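Local coordinates for histidine acid phosphatase (Bifidobacterium longum subsp. infantis, PDB 6RXD), which probably hydrolyses phosphate groups from phytate and other inositol polyphosphates, and from 2,3-bisphosphoglycerate, at residues E40-H45 / A400-P405; S369-L374 / A407-L412. All coordinates share one frame; numbering follows the deposited sequence.

Interaction 1 (E40-H45 / A400-P405)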
loop_
_atom_site.group_PDB
_atom_site.type_symbol
_atom_site.label_atom_id
_atom_site.label_comp_id
_atom_site.label_asym_id
_atom_site.label_seq_id
_atom_site.Cartn_x
_atom_site.Cartn_y
_atom_site.Cartn_z
ATOM N N GLU A 40 -14.123 -0.432 12.304
ATOM C CA GLU A 40 -13.803 0.330 11.099
ATOM C C GLU A 40 -12.420 -0.006 10.587
ATOM O O GLU A 40 -11.609 -0.585 11.299
ATOM C CB GLU A 40 -13.904 1.832 11.353
ATOM C CG GLU A 40 -12.946 2.333 12.405
ATOM C CD GLU A 40 -13.003 3.825 12.558
ATOM O OE1 GLU A 40 -13.236 4.528 11.552
ATOM O OE2 GLU A 40 -12.831 4.303 13.700
ATOM N N SER A 41 -12.164 0.369 9.342
ATOM C CA SER A 41 -10.919 -0.024 8.699
ATOM C C SER A 41 -10.491 0.970 7.644
ATOM O O SER A 41 -11.298 1.746 7.125
ATOM C CB SER A 41 -11.105 -1.383 8.028
ATOM O OG SER A 41 -11.924 -1.237 6.886
ATOM N N MET A 42 -9.204 0.950 7.321
ATOM C CA MET A 42 -8.764 1.496 6.045
ATOM C C MET A 42 -7.723 0.525 5.524
ATOM O O MET A 42 -6.801 0.137 6.250
ATOM C CB MET A 42 -8.175 2.904 6.193
ATOM C CG MET A 42 -7.792 3.563 4.856
ATOM S SD MET A 42 -6.164 3.067 4.211
ATOM C CE MET A 42 -5.063 3.837 5.411
ATOM N N ALA A 43 -7.879 0.129 4.269
ATOM C CA ALA A 43 -6.971 -0.820 3.643
ATOM C C ALA A 43 -6.483 -0.294 2.314
ATOM O O ALA A 43 -7.244 0.306 1.548
ATOM C CB ALA A 43 -7.674 -2.170 3.432
ATOM N N ARG A 44 -5.200 -0.520 2.047
ATOM C CA ARG A 44 -4.635 -0.298 0.729
ATOM C C ARG A 44 -5.207 -1.331 -0.237
ATOM O O ARG A 44 -5.599 -2.423 0.170
ATOM C CB ARG A 44 -3.114 -0.453 0.823
ATOM C CG ARG A 44 -2.367 -0.225 -0.482
ATOM C CD ARG A 44 -0.899 -0.568 -0.346
ATOM N NE ARG A 44 -0.209 -0.299 -1.601
ATOM C CZ ARG A 44 1.020 -0.709 -1.878
ATOM N NH1 ARG A 44 1.697 -1.443 -0.990
ATOM N NH2 ARG A 44 1.556 -0.410 -3.052
ATOM N N HIS A 45 -5.277 -0.980 -1.513
ATOM C CA HIS A 45 -5.705 -1.938 -2.535
ATOM C C HIS A 45 -4.783 -3.159 -2.527
ATOM O O HIS A 45 -3.668 -3.118 -1.998
ATOM C CB HIS A 45 -5.660 -1.267 -3.908
ATOM C CG HIS A 45 -4.281 -0.842 -4.306
ATOM N ND1 HIS A 45 -3.329 -1.731 -4.757
ATOM C CD2 HIS A 45 -3.685 0.374 -4.286
ATOM C CE1 HIS A 45 -2.204 -1.080 -5.003
ATOM N NE2 HIS A 45 -2.395 0.198 -4.726
ATOM N N ALA A 400 -1.246 3.223 -0.979
ATOM C CA ALA A 400 -0.019 3.362 -0.201
ATOM C C ALA A 400 0.179 4.810 0.204
ATOM O O ALA A 400 0.713 5.100 1.280
ATOM C CB ALA A 400 1.174 2.871 -0.999
ATOM N N GLU A 401 -0.248 5.722 -0.666
ATOM C CA GLU A 401 -0.139 7.147 -0.392
ATOM C C GLU A 401 -1.063 7.576 0.737
ATOM O O GLU A 401 -0.934 8.684 1.265
ATOM C CB GLU A 401 -0.454 7.959 -1.658
ATOM C CG GLU A 401 0.647 7.921 -2.723
ATOM C CD GLU A 401 0.724 6.599 -3.489
ATOM O OE1 GLU A 401 1.767 6.358 -4.125
ATOM O OE2 GLU A 401 -0.247 5.805 -3.473
ATOM N N THR A 402 -2.011 6.708 1.079
ATOM C CA THR A 402 -2.890 6.930 2.226
ATOM C C THR A 402 -2.281 6.302 3.470
ATOM O O THR A 402 -2.237 6.917 4.535
ATOM C CB THR A 402 -4.277 6.321 1.952
ATOM O OG1 THR A 402 -4.671 6.657 0.617
ATOM C CG2 THR A 402 -5.325 6.849 2.917
ATOM N N MET A 403 -1.822 5.062 3.335
ATOM C CA MET A 403 -1.307 4.311 4.477
ATOM C C MET A 403 0.010 4.853 5.044
ATOM O O MET A 403 0.166 4.933 6.260
ATOM C CB MET A 403 -1.155 2.822 4.120
ATOM C CG MET A 403 -0.646 1.967 5.286
ATOM S SD MET A 403 -1.763 1.960 6.722
ATOM C CE MET A 403 -3.093 0.930 6.111
ATOM N N MET A 404 0.950 5.229 4.180
ATOM C CA MET A 404 2.255 5.665 4.678
ATOM C C MET A 404 2.148 6.885 5.597
ATOM O O MET A 404 2.701 6.884 6.689
ATOM C CB MET A 404 3.238 5.903 3.527
ATOM C CG MET A 404 3.640 4.613 2.853
ATOM S SD MET A 404 4.877 4.857 1.571
ATOM C CE MET A 404 3.853 5.383 0.228
ATOM N N PRO A 405 1.438 7.936 5.171
ATOM C CA PRO A 405 1.364 9.047 6.133
ATOM C C PRO A 405 0.468 8.734 7.330
ATOM O O PRO A 405 0.734 9.226 8.427
ATOM C CB PRO A 405 0.808 10.207 5.298
ATOM C CG PRO A 405 0.105 9.556 4.137
ATOM C CD PRO A 405 0.907 8.297 3.846
HETATM O O HOH W 1 -0.945 2.029 -3.475
#
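Met42 and Arg44 make a buried strand-to-helix contact with Ala400, Thr402 and Met403, placing the C-terminal end of the central strand 34-44 over the first turns of helix 400-410. The short segments' axes approach to 7.8 Å, their N-to-C directions 123° apart, and together they bury 288 Å². Two patches carry the contact. In the first, Met42 CG lies anti to the backbone N and the chain then bends twice, which brings Met42 CE to 3.6 Å from Met403 CE and 3.9 Å from Thr402 CG2; the equally bent Met403 meets it at a slant, methyl to methyl. In the second, Arg44 runs extended (chi1 -179°) past the helix start. The methyl of Ala400 sits over one face of the guanidinium, offset toward its rim, with Ala400 CB 3.5 Å from Arg44 NE. Beyond, Arg44 NH1 donates to Ser12 O, which helps to hold the far end of the group. One water joins strand and helix: it accepts from Arg44 NE (3.1 Å) and from Ala400 N (2.8 Å), an N-H at the helix start, and is hydrogen-bonded to His45 NE2 at 2.6 Å. Arg44-His45 begins the RHG signature and His399-Ala400-Glu401 matches the HAE signature of the MINPP branch; the arrangement is consistent with the active site of histidine acid phosphatases, where in relatives the RHG histidine takes up the phosphate.

Interaction 2 (S369-L374 / A407-L412)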
loop_
_atom_site.group_PDB
_atom_site.type_symbol
_atom_site.label_atom_id
_atom_site.label_comp_id
_atom_site.label_asym_id
_atom_site.label_seq_id
_atom_site.Cartn_x
_atom_site.Cartn_y
_atom_site.Cartn_z
ATOM N N SER A 369 1.366 14.959 8.062
ATOM C CA SER A 369 0.238 15.670 8.664
ATOM C C SER A 369 -0.976 15.614 7.744
ATOM O O SER A 369 -2.118 15.808 8.185
ATOM C CB SER A 369 0.605 17.126 8.968
ATOM O OG SER A 369 0.897 17.833 7.771
ATOM N N ILE A 370 -0.734 15.325 6.465
ATOM C CA ILE A 370 -1.804 15.252 5.477
ATOM C C ILE A 370 -2.829 14.168 5.802
ATOM O O ILE A 370 -3.951 14.207 5.301
ATOM C CB ILE A 370 -1.250 15.023 4.052
ATOM C CG1 ILE A 370 -0.429 13.737 3.971
ATOM C CG2 ILE A 370 -0.403 16.212 3.621
ATOM C CD1 ILE A 370 -0.198 13.269 2.519
ATOM N N ALA A 371 -2.448 13.199 6.635
ATOM C CA ALA A 371 -3.361 12.097 6.949
ATOM C C ALA A 371 -4.369 12.486 8.034
ATOM O O ALA A 371 -5.230 11.689 8.397
ATOM C CB ALA A 371 -2.587 10.837 7.356
ATOM N N GLN A 372 -4.259 13.704 8.552
ATOM C CA GLN A 372 -5.169 14.148 9.609
ATOM C C GLN A 372 -6.671 13.997 9.292
ATOM O O GLN A 372 -7.427 13.585 10.167
ATOM C CB GLN A 372 -4.846 15.577 10.051
ATOM C CG GLN A 372 -5.525 15.987 11.364
ATOM C CD GLN A 372 -5.040 15.169 12.545
ATOM O OE1 GLN A 372 -3.837 14.981 12.734
ATOM N NE2 GLN A 372 -5.976 14.654 13.334
ATOM N N PRO A 373 -7.104 14.297 8.048
ATOM C CA PRO A 373 -8.535 14.110 7.764
ATOM C C PRO A 373 -8.992 12.669 7.965
ATOM O O PRO A 373 -10.158 12.452 8.319
ATOM C CB PRO A 373 -8.654 14.469 6.279
ATOM C CG PRO A 373 -7.503 15.375 6.008
ATOM C CD PRO A 373 -6.408 15.006 6.954
ATOM N N LEU A 374 -8.115 11.699 7.711
ATOM C CA LEU A 374 -8.484 10.296 7.886
ATOM C C LEU A 374 -8.534 9.935 9.366
ATOM O O LEU A 374 -9.472 9.271 9.830
ATOM C CB LEU A 374 -7.506 9.378 7.152
ATOM C CG LEU A 374 -7.797 7.881 7.308
ATOM C CD1 LEU A 374 -9.205 7.535 6.827
ATOM C CD2 LEU A 374 -6.749 7.085 6.536
ATOM N N ALA A 407 0.168 5.861 8.902
ATOM C CA ALA A 407 1.047 5.140 9.838
ATOM C C ALA A 407 2.005 6.069 10.578
ATOM O O ALA A 407 2.244 5.906 11.771
ATOM C CB ALA A 407 1.837 4.052 9.096
ATOM N N ALA A 408 2.567 7.040 9.860
ATOM C CA ALA A 408 3.495 7.981 10.466
ATOM C C ALA A 408 2.772 8.897 11.453
ATOM O O ALA A 408 3.299 9.193 12.537
ATOM C CB ALA A 408 4.221 8.796 9.386
ATOM N N LEU A 409 1.566 9.335 11.094
ATOM C CA LEU A 409 0.796 10.226 11.976
ATOM C C LEU A 409 0.362 9.492 13.248
ATOM O O LEU A 409 0.387 10.065 14.341
ATOM C CB LEU A 409 -0.421 10.775 11.233
ATOM C CG LEU A 409 -1.218 11.834 11.991
ATOM C CD1 LEU A 409 -0.403 13.089 12.163
ATOM C CD2 LEU A 409 -2.475 12.129 11.173
ATOM N N LEU A 410 -0.032 8.228 13.103
ATOM C CA LEU A 410 -0.429 7.404 14.247
ATOM C C LEU A 410 0.761 6.915 15.056
ATOM O O LEU A 410 0.599 6.485 16.200
ATOM C CB LEU A 410 -1.213 6.170 13.784
ATOM C CG LEU A 410 -2.696 6.354 13.493
ATOM C CD1 LEU A 410 -3.268 5.076 12.896
ATOM C CD2 LEU A 410 -3.410 6.704 14.793
ATOM N N GLY A 411 1.947 6.939 14.457
ATOM C CA GLY A 411 3.125 6.424 15.144
ATOM C C GLY A 411 3.097 4.912 15.268
ATOM O O GLY A 411 3.529 4.357 16.282
ATOM N N LEU A 412 2.586 4.250 14.228
ATOM C CA LEU A 412 2.532 2.791 14.181
ATOM C C LEU A 412 3.940 2.203 14.143
ATOM O O LEU A 412 4.894 2.864 13.737
ATOM C CB LEU A 412 1.748 2.342 12.941
ATOM C CG LEU A 412 0.268 2.712 12.900
ATOM C CD1 LEU A 412 -0.406 2.115 11.655
ATOM C CD2 LEU A 412 -0.411 2.216 14.167
#
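Leu409 reaches from the last turn of helix 400-410 onto the start of helix 372-386, and its two methyls make nearly all of the contact. Leu409 CD2 rests against the backbone leading from Ala371 to Gln372, 3.7 Å from Ala371 C and 3.5 Å from Gln372 N, and also meets the Ala371 methyl, Ala371 CB to Leu409 CD2 4.0 Å. Leu409 CD1 flanks the other end, 4.4 Å from Ser369 CA. The Gln372 side chain passes across the leucine at about a right angle, Gln372 OE1 3.5 Å from Leu409 CD2. With CG anti to the backbone N (chi1 -174°), Leu409 carries its branch point out toward the neighbouring helix. A second shell sets these groups in place. Gln372 NE2 donates to Asp376 OD1 one turn along, which helps to set how the amide is turned and leaves OE1 on the side of the leucine; Gln372 N bonds back to Ser369 O. Ala371 leans on Phe190 as well. Just past Leu409, a Schellman motif with Gly411 (phi 71°) as its C-prime residue ends the helix, Leu412 N reaching back to Ala407 O. Only 163 Å² is buried, and the contact itself contains no polar pairing: it rests on van der Waals packing and on the withdrawal of leucine surface from water, beside an amide whose NE2 bonds to Asp376.

In the fold
From the N terminus the chain passes 40-45, then 369-374, 400-405 and 407-412, so the two contacts cross rather than nest. Interaction 1 closes a span of 354 intervening residues, more than half of them helical, and returns strand 34-44 to helix 400-410. Interaction 2 closes a far shorter span of 32 residues, which takes in most of helix 372-386, strand 391-398 and the larger part of helix 400-410. Both use helix 400-410, one at each end, and their centres lie 10 Å apart. They also touch directly: Leu374 CD2 is 3.8 Å from Met42 CE, and Ala371 CB packs against Pro405 C. Helix 372-386 is thereby joined to both the sheet and helix 400-410.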